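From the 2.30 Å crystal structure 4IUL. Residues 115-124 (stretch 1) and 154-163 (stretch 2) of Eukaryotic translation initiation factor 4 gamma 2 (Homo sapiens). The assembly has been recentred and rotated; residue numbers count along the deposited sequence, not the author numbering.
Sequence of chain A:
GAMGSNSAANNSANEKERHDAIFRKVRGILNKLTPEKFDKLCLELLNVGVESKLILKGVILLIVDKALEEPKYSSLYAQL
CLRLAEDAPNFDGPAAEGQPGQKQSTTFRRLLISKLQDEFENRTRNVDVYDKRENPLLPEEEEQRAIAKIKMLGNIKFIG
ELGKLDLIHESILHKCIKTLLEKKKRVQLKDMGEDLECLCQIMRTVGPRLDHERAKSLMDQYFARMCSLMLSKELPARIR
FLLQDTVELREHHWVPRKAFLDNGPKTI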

ATOM      1  N   LYS A 115       2.633   4.590  -9.953  1.00 27.84           N
ATOM      2  CA  LYS A 115       2.973   3.172  -9.901  1.00 30.46           C
ATOM      3  C   LYS A 115       2.023   2.345  -9.030  1.00 31.27           C
ATOM      4  O   LYS A 115       1.607   1.259  -9.426  1.00 31.44           O
ATOM      5  CB  LYS A 115       4.407   2.974  -9.400  1.00 30.16           C
ATOM      6  CG  LYS A 115       4.799   1.506  -9.194  1.00 32.69           C
ATOM      7  CD  LYS A 115       5.439   0.874 -10.439  1.00 34.76           C
ATOM      8  CE  LYS A 115       4.476   0.695 -11.596  1.00 35.74           C
ATOM      9  NZ  LYS A 115       5.133   0.027 -12.763  1.00 35.32           N
ATOM     10  N   LEU A 116       1.686   2.834  -7.841  1.00 31.37           N
ATOM     11  CA  LEU A 116       0.779   2.068  -6.998  1.00 32.69           C
ATOM     12  C   LEU A 116      -0.611   1.943  -7.599  1.00 32.85           C
ATOM     13  O   LEU A 116      -1.282   0.937  -7.406  1.00 31.27           O
ATOM     14  CB  LEU A 116       0.730   2.649  -5.592  1.00 33.03           C
ATOM     15  CG  LEU A 116       1.840   1.902  -4.851  1.00 35.65           C
ATOM     16  CD1 LEU A 116       2.751   2.870  -4.156  1.00 37.43           C
ATOM     17  CD2 LEU A 116       1.230   0.897  -3.905  1.00 31.29           C
ATOM     18  N   GLN A 117      -1.035   2.952  -8.348  1.00 34.12           N
ATOM     19  CA  GLN A 117      -2.327   2.882  -9.005  1.00 35.89           C
ATOM     20  C   GLN A 117      -2.255   1.697  -9.981  1.00 36.98           C
ATOM     21  O   GLN A 117      -3.228   0.952 -10.147  1.00 33.50           O
ATOM     22  CB  GLN A 117      -2.604   4.183  -9.764  1.00 38.62           C
ATOM     23  CG  GLN A 117      -3.967   4.233 -10.457  1.00 43.24           C
ATOM     24  CD  GLN A 117      -5.111   3.883  -9.520  1.00 47.16           C
ATOM     25  OE1 GLN A 117      -5.298   4.518  -8.479  1.00 50.06           O
ATOM     26  NE2 GLN A 117      -5.887   2.865  -9.887  1.00 49.81           N
ATOM     27  N   ASP A 118      -1.090   1.523 -10.608  1.00 37.98           N
ATOM     28  CA  ASP A 118      -0.878   0.433 -11.564  1.00 39.98           C
ATOM     29  C   ASP A 118      -0.896  -0.947 -10.904  1.00 39.85           C
ATOM     30  O   ASP A 118      -1.575  -1.859 -11.381  1.00 38.16           O
ATOM     31  CB  ASP A 118       0.458   0.589 -12.301  1.00 43.56           C
ATOM     32  CG  ASP A 118       0.542   1.863 -13.118  1.00 47.38           C
ATOM     33  OD1 ASP A 118      -0.478   2.267 -13.722  1.00 50.17           O
ATOM     34  OD2 ASP A 118       1.645   2.451 -13.173  1.00 49.15           O
ATOM     35  N   GLU A 119      -0.131  -1.121  -9.829  1.00 38.53           N
ATOM     36  CA  GLU A 119      -0.120  -2.418  -9.164  1.00 39.67           C
ATOM     37  C   GLU A 119      -1.526  -2.775  -8.691  1.00 38.03           C
ATOM     38  O   GLU A 119      -1.952  -3.918  -8.826  1.00 37.05           O
ATOM     39  CB  GLU A 119       0.849  -2.433  -7.973  1.00 41.16           C
ATOM     40  CG  GLU A 119       2.304  -2.690  -8.339  1.00 45.59           C
ATOM     41  CD  GLU A 119       2.551  -4.096  -8.879  1.00 49.17           C
ATOM     42  OE1 GLU A 119       1.903  -4.480  -9.873  1.00 52.00           O
ATOM     43  OE2 GLU A 119       3.402  -4.820  -8.315  1.00 50.09           O
ATOM     44  N   PHE A 120      -2.256  -1.796  -8.164  1.00 36.07           N
ATOM     45  CA  PHE A 120      -3.602  -2.073  -7.680  1.00 36.68           C
ATOM     46  C   PHE A 120      -4.533  -2.608  -8.767  1.00 35.38           C
ATOM     47  O   PHE A 120      -5.341  -3.500  -8.501  1.00 35.64           O
ATOM     48  CB  PHE A 120      -4.242  -0.839  -7.035  1.00 33.88           C
ATOM     49  CG  PHE A 120      -5.490  -1.156  -6.249  1.00 35.48           C
ATOM     50  CD1 PHE A 120      -5.411  -1.865  -5.052  1.00 34.63           C
ATOM     51  CD2 PHE A 120      -6.740  -0.768  -6.714  1.00 35.32           C
ATOM     52  CE1 PHE A 120      -6.556  -2.183  -4.330  1.00 36.62           C
ATOM     53  CE2 PHE A 120      -7.894  -1.083  -5.998  1.00 37.82           C
ATOM     54  CZ  PHE A 120      -7.804  -1.792  -4.802  1.00 37.19           C
ATOM     55  N   GLU A 121      -4.431  -2.069  -9.978  1.00 34.34           N
ATOM     56  CA  GLU A 121      -5.279  -2.530 -11.079  1.00 35.79           C
ATOM     57  C   GLU A 121      -4.899  -3.939 -11.543  1.00 36.70           C
ATOM     58  O   GLU A 121      -5.772  -4.767 -11.797  1.00 38.03           O
ATOM     59  CB  GLU A 121      -5.205  -1.557 -12.261  1.00 36.28           C
ATOM     60  CG  GLU A 121      -6.015  -0.268 -12.093  1.00 37.66           C
ATOM     61  CD  GLU A 121      -5.701   0.783 -13.169  1.00 41.06           C
ATOM     62  OE1 GLU A 121      -5.344   0.407 -14.313  1.00 40.78           O
ATOM     63  OE2 GLU A 121      -5.826   1.993 -12.874  1.00 42.90           O
ATOM     64  N   ASN A 122      -3.602  -4.219 -11.640  1.00 37.29           N
ATOM     65  CA  ASN A 122      -3.147  -5.536 -12.080  1.00 39.14           C
ATOM     66  C   ASN A 122      -3.431  -6.637 -11.063  1.00 38.73           C
ATOM     67  O   ASN A 122      -3.799  -7.752 -11.438  1.00 39.39           O
ATOM     68  CB  ASN A 122      -1.649  -5.511 -12.400  1.00 41.84           C
ATOM     69  CG  ASN A 122      -1.297  -4.473 -13.458  1.00 46.36           C
ATOM     70  OD1 ASN A 122      -1.885  -4.446 -14.541  1.00 49.59           O
ATOM     71  ND2 ASN A 122      -0.336  -3.612 -13.146  1.00 48.92           N
ATOM     72  N   ARG A 123      -3.263  -6.330  -9.782  1.00 37.44           N
ATOM     73  CA  ARG A 123      -3.506  -7.315  -8.733  1.00 37.54           C
ATOM     74  C   ARG A 123      -5.001  -7.612  -8.593  1.00 39.22           C
ATOM     75  O   ARG A 123      -5.387  -8.698  -8.145  1.00 37.76           O
ATOM     76  CB  ARG A 123      -2.925  -6.826  -7.406  1.00 35.20           C
ATOM     77  CG  ARG A 123      -1.405  -6.630  -7.452  1.00 37.04           C
ATOM     78  CD  ARG A 123      -0.668  -7.951  -7.658  1.00 36.76           C
ATOM     79  NE  ARG A 123       0.766  -7.750  -7.842  1.00 39.34           N
ATOM     80  CZ  ARG A 123       1.662  -8.731  -7.935  1.00 40.45           C
ATOM     81  NH1 ARG A 123       1.276 -10.000  -7.857  1.00 40.80           N
ATOM     82  NH2 ARG A 123       2.946  -8.443  -8.119  1.00 38.62           N
ATOM     83  N   THR A 124      -5.831  -6.645  -8.983  1.00 38.48           N
ATOM     84  CA  THR A 124      -7.276  -6.806  -8.934  1.00 39.85           C
ATOM     85  C   THR A 124      -7.711  -7.740 -10.060  1.00 40.91           C
ATOM     86  O   THR A 124      -8.557  -8.612  -9.864  1.00 40.14           O
ATOM     87  CB  THR A 124      -8.006  -5.465  -9.117  1.00 39.97           C
ATOM     88  OG1 THR A 124      -7.710  -4.599  -8.014  1.00 38.37           O
ATOM     89  CG2 THR A 124      -9.510  -5.691  -9.188  1.00 41.39           C
ATOM     90  N   GLY A 154      -1.329  -8.058   0.468  1.00 39.02           N
ATOM     91  CA  GLY A 154      -0.018  -7.479   0.669  1.00 37.66           C
ATOM     92  C   GLY A 154       0.025  -6.108   0.013  1.00 37.27           C
ATOM     93  O   GLY A 154       0.615  -5.171   0.554  1.00 36.59           O
ATOM     94  N   ASN A 155      -0.614  -5.985  -1.151  1.00 36.08           N
ATOM     95  CA  ASN A 155      -0.645  -4.714  -1.872  1.00 36.43           C
ATOM     96  C   ASN A 155      -1.374  -3.658  -1.047  1.00 36.16           C
ATOM     97  O   ASN A 155      -0.899  -2.527  -0.911  1.00 35.51           O
ATOM     98  CB  ASN A 155      -1.346  -4.874  -3.228  1.00 36.21           C
ATOM     99  CG  ASN A 155      -1.027  -3.735  -4.188  1.00 36.34           C
ATOM    100  OD1 ASN A 155      -0.292  -2.811  -3.847  1.00 35.58           O
ATOM    101  ND2 ASN A 155      -1.580  -3.798  -5.397  1.00 37.58           N
ATOM    102  N   ILE A 156      -2.525  -4.032  -0.494  1.00 35.02           N
ATOM    103  CA  ILE A 156      -3.318  -3.110   0.311  1.00 34.18           C
ATOM    104  C   ILE A 156      -2.589  -2.645   1.576  1.00 34.54           C
ATOM    105  O   ILE A 156      -2.674  -1.473   1.941  1.00 35.22           O
ATOM    106  CB  ILE A 156      -4.674  -3.738   0.685  1.00 32.27           C
ATOM    107  CG1 ILE A 156      -5.510  -3.914  -0.590  1.00 30.88           C
ATOM    108  CG2 ILE A 156      -5.407  -2.853   1.686  1.00 30.87           C
ATOM    109  CD1 ILE A 156      -6.816  -4.626  -0.381  1.00 27.60           C
ATOM    110  N   LYS A 157      -1.866  -3.554   2.228  1.00 32.89           N
ATOM    111  CA  LYS A 157      -1.120  -3.224   3.442  1.00 32.23           C
ATOM    112  C   LYS A 157      -0.002  -2.215   3.160  1.00 32.05           C
ATOM    113  O   LYS A 157       0.279  -1.338   3.983  1.00 30.44           O
ATOM    114  CB  LYS A 157      -0.527  -4.497   4.050  1.00 33.02           C
ATOM    115  CG  LYS A 157       0.316  -4.294   5.305  1.00 35.42           C
ATOM    116  CD  LYS A 157       0.902  -5.632   5.774  1.00 39.44           C
ATOM    117  CE  LYS A 157       1.831  -5.477   6.977  1.00 39.10           C
ATOM    118  NZ  LYS A 157       1.121  -4.857   8.137  1.00 43.73           N
ATOM    119  N   PHE A 158       0.639  -2.338   2.001  1.00 30.84           N
ATOM    120  CA  PHE A 158       1.711  -1.413   1.636  1.00 28.98           C
ATOM    121  C   PHE A 158       1.111  -0.031   1.343  1.00 28.70           C
ATOM    122  O   PHE A 158       1.689   0.999   1.701  1.00 27.50           O
ATOM    123  CB  PHE A 158       2.486  -1.952   0.422  1.00 28.25           C
ATOM    124  CG  PHE A 158       3.653  -1.093   0.007  1.00 26.19           C
ATOM    125  CD1 PHE A 158       4.550  -0.606   0.953  1.00 25.57           C
ATOM    126  CD2 PHE A 158       3.851  -0.763  -1.332  1.00 24.65           C
ATOM    127  CE1 PHE A 158       5.632   0.205   0.571  1.00 24.43           C
ATOM    128  CE2 PHE A 158       4.923   0.040  -1.720  1.00 24.84           C
ATOM    129  CZ  PHE A 158       5.814   0.525  -0.767  1.00 21.34           C
ATOM    130  N   ILE A 159      -0.057  -0.019   0.708  1.00 27.31           N
ATOM    131  CA  ILE A 159      -0.745   1.229   0.401  1.00 28.85           C
ATOM    132  C   ILE A 159      -1.097   1.927   1.720  1.00 30.71           C
ATOM    133  O   ILE A 159      -0.881   3.131   1.881  1.00 29.55           O
ATOM    134  CB  ILE A 159      -2.017   0.962  -0.437  1.00 28.66           C
ATOM    135  CG1 ILE A 159      -1.606   0.541  -1.858  1.00 29.29           C
ATOM    136  CG2 ILE A 159      -2.899   2.207  -0.484  1.00 28.08           C
ATOM    137  CD1 ILE A 159      -2.751  -0.029  -2.707  1.00 31.60           C
ATOM    138  N   GLY A 160      -1.622   1.162   2.673  1.00 31.76           N
ATOM    139  CA  GLY A 160      -1.956   1.741   3.960  1.00 31.63           C
ATOM    140  C   GLY A 160      -0.746   2.426   4.583  1.00 33.52           C
ATOM    141  O   GLY A 160      -0.842   3.572   5.041  1.00 34.59           O
ATOM    142  N   GLU A 161       0.399   1.745   4.585  1.00 32.30           N
ATOM    143  CA  GLU A 161       1.617   2.305   5.172  1.00 34.30           C
ATOM    144  C   GLU A 161       2.116   3.580   4.492  1.00 34.12           C
ATOM    145  O   GLU A 161       2.717   4.437   5.140  1.00 34.91           O
ATOM    146  CB  GLU A 161       2.735   1.257   5.188  1.00 33.90           C
ATOM    147  CG  GLU A 161       2.541   0.157   6.228  1.00 38.84           C
ATOM    148  CD  GLU A 161       2.499   0.688   7.656  1.00 41.94           C
ATOM    149  OE1 GLU A 161       1.439   0.575   8.305  1.00 45.10           O
ATOM    150  OE2 GLU A 161       3.525   1.223   8.134  1.00 44.84           O
ATOM    151  N   LEU A 162       1.879   3.700   3.190  1.00 33.73           N
ATOM    152  CA  LEU A 162       2.298   4.882   2.453  1.00 31.42           C
ATOM    153  C   LEU A 162       1.347   6.039   2.770  1.00 31.48           C
ATOM    154  O   LEU A 162       1.781   7.177   2.955  1.00 27.16           O
ATOM    155  CB  LEU A 162       2.301   4.596   0.949  1.00 32.16           C
ATOM    156  CG  LEU A 162       3.367   3.623   0.412  1.00 32.87           C
ATOM    157  CD1 LEU A 162       3.073   3.297  -1.041  1.00 28.88           C
ATOM    158  CD2 LEU A 162       4.758   4.235   0.551  1.00 30.21           C
ATOM    159  N   GLY A 163       0.053   5.740   2.826  1.00 31.65           N
ATOM    160  CA  GLY A 163      -0.928   6.769   3.136  1.00 33.23           C
ATOM    161  C   GLY A 163      -0.627   7.432   4.476  1.00 33.42           C
ATOM    162  O   GLY A 163      -0.777   8.640   4.643  1.00 32.30           O
TER

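How do the two backbones lie against each other? Both stretches are helical, and their axes run nearly antiparallel, at 158°, approaching to 10.5 Å. The register reflects this direction: Asn155 CA lies 7.0 Å from Phe120 CA, and one turn later Ile159 CA lies 7.6 Å from Leu116 CA, so moving forward along stretch 2 means moving backward along stretch 1. Each helix holds itself together with its own i to i+4 backbone hydrogen bonds, and no clear hydrogen bond crosses between them.

What does Asn155, a polar residue, do at a buried contact? It acts as a knob, seated among Leu116, Glu119, Phe120 and Arg123. Asn155 ND2 packs 3.5 Å from Arg123 CG and 3.4 Å from Glu119 C, against aliphatic and backbone atoms. Phe120 N is 3.5 Å from Asn155 ND2, but both are donors and cannot bond. Asn155 OD1 lies 4.0 Å from Leu116 CD2, a methyl group, and is buried without a polar partner.

How does the neighbouring Ile156 meet Phe120? Ile156 reaches the edge of the ring, with Ile156 CG1 4.3 Å from Phe120 CE1.

Where does Leu116 fit? It is the reciprocal knob, set among Asn155, Phe158, Ile159 and Leu162, and it gives up 90 Å² to stretch 2, more than any other residue here. Leu116 CD2 lies 4.0 Å from Phe158 CD2 and 3.5 Å from Ile159 CG1. Ile159 also serves Phe120, with Ile159 CD1 4.0 Å from Phe120 CD1. Farther along, Leu162 CD1 comes within 3.2 Å of Leu116 CD1, a tight approach for two methyls. These pairings are apolar, held by van der Waals contact and the exclusion of water.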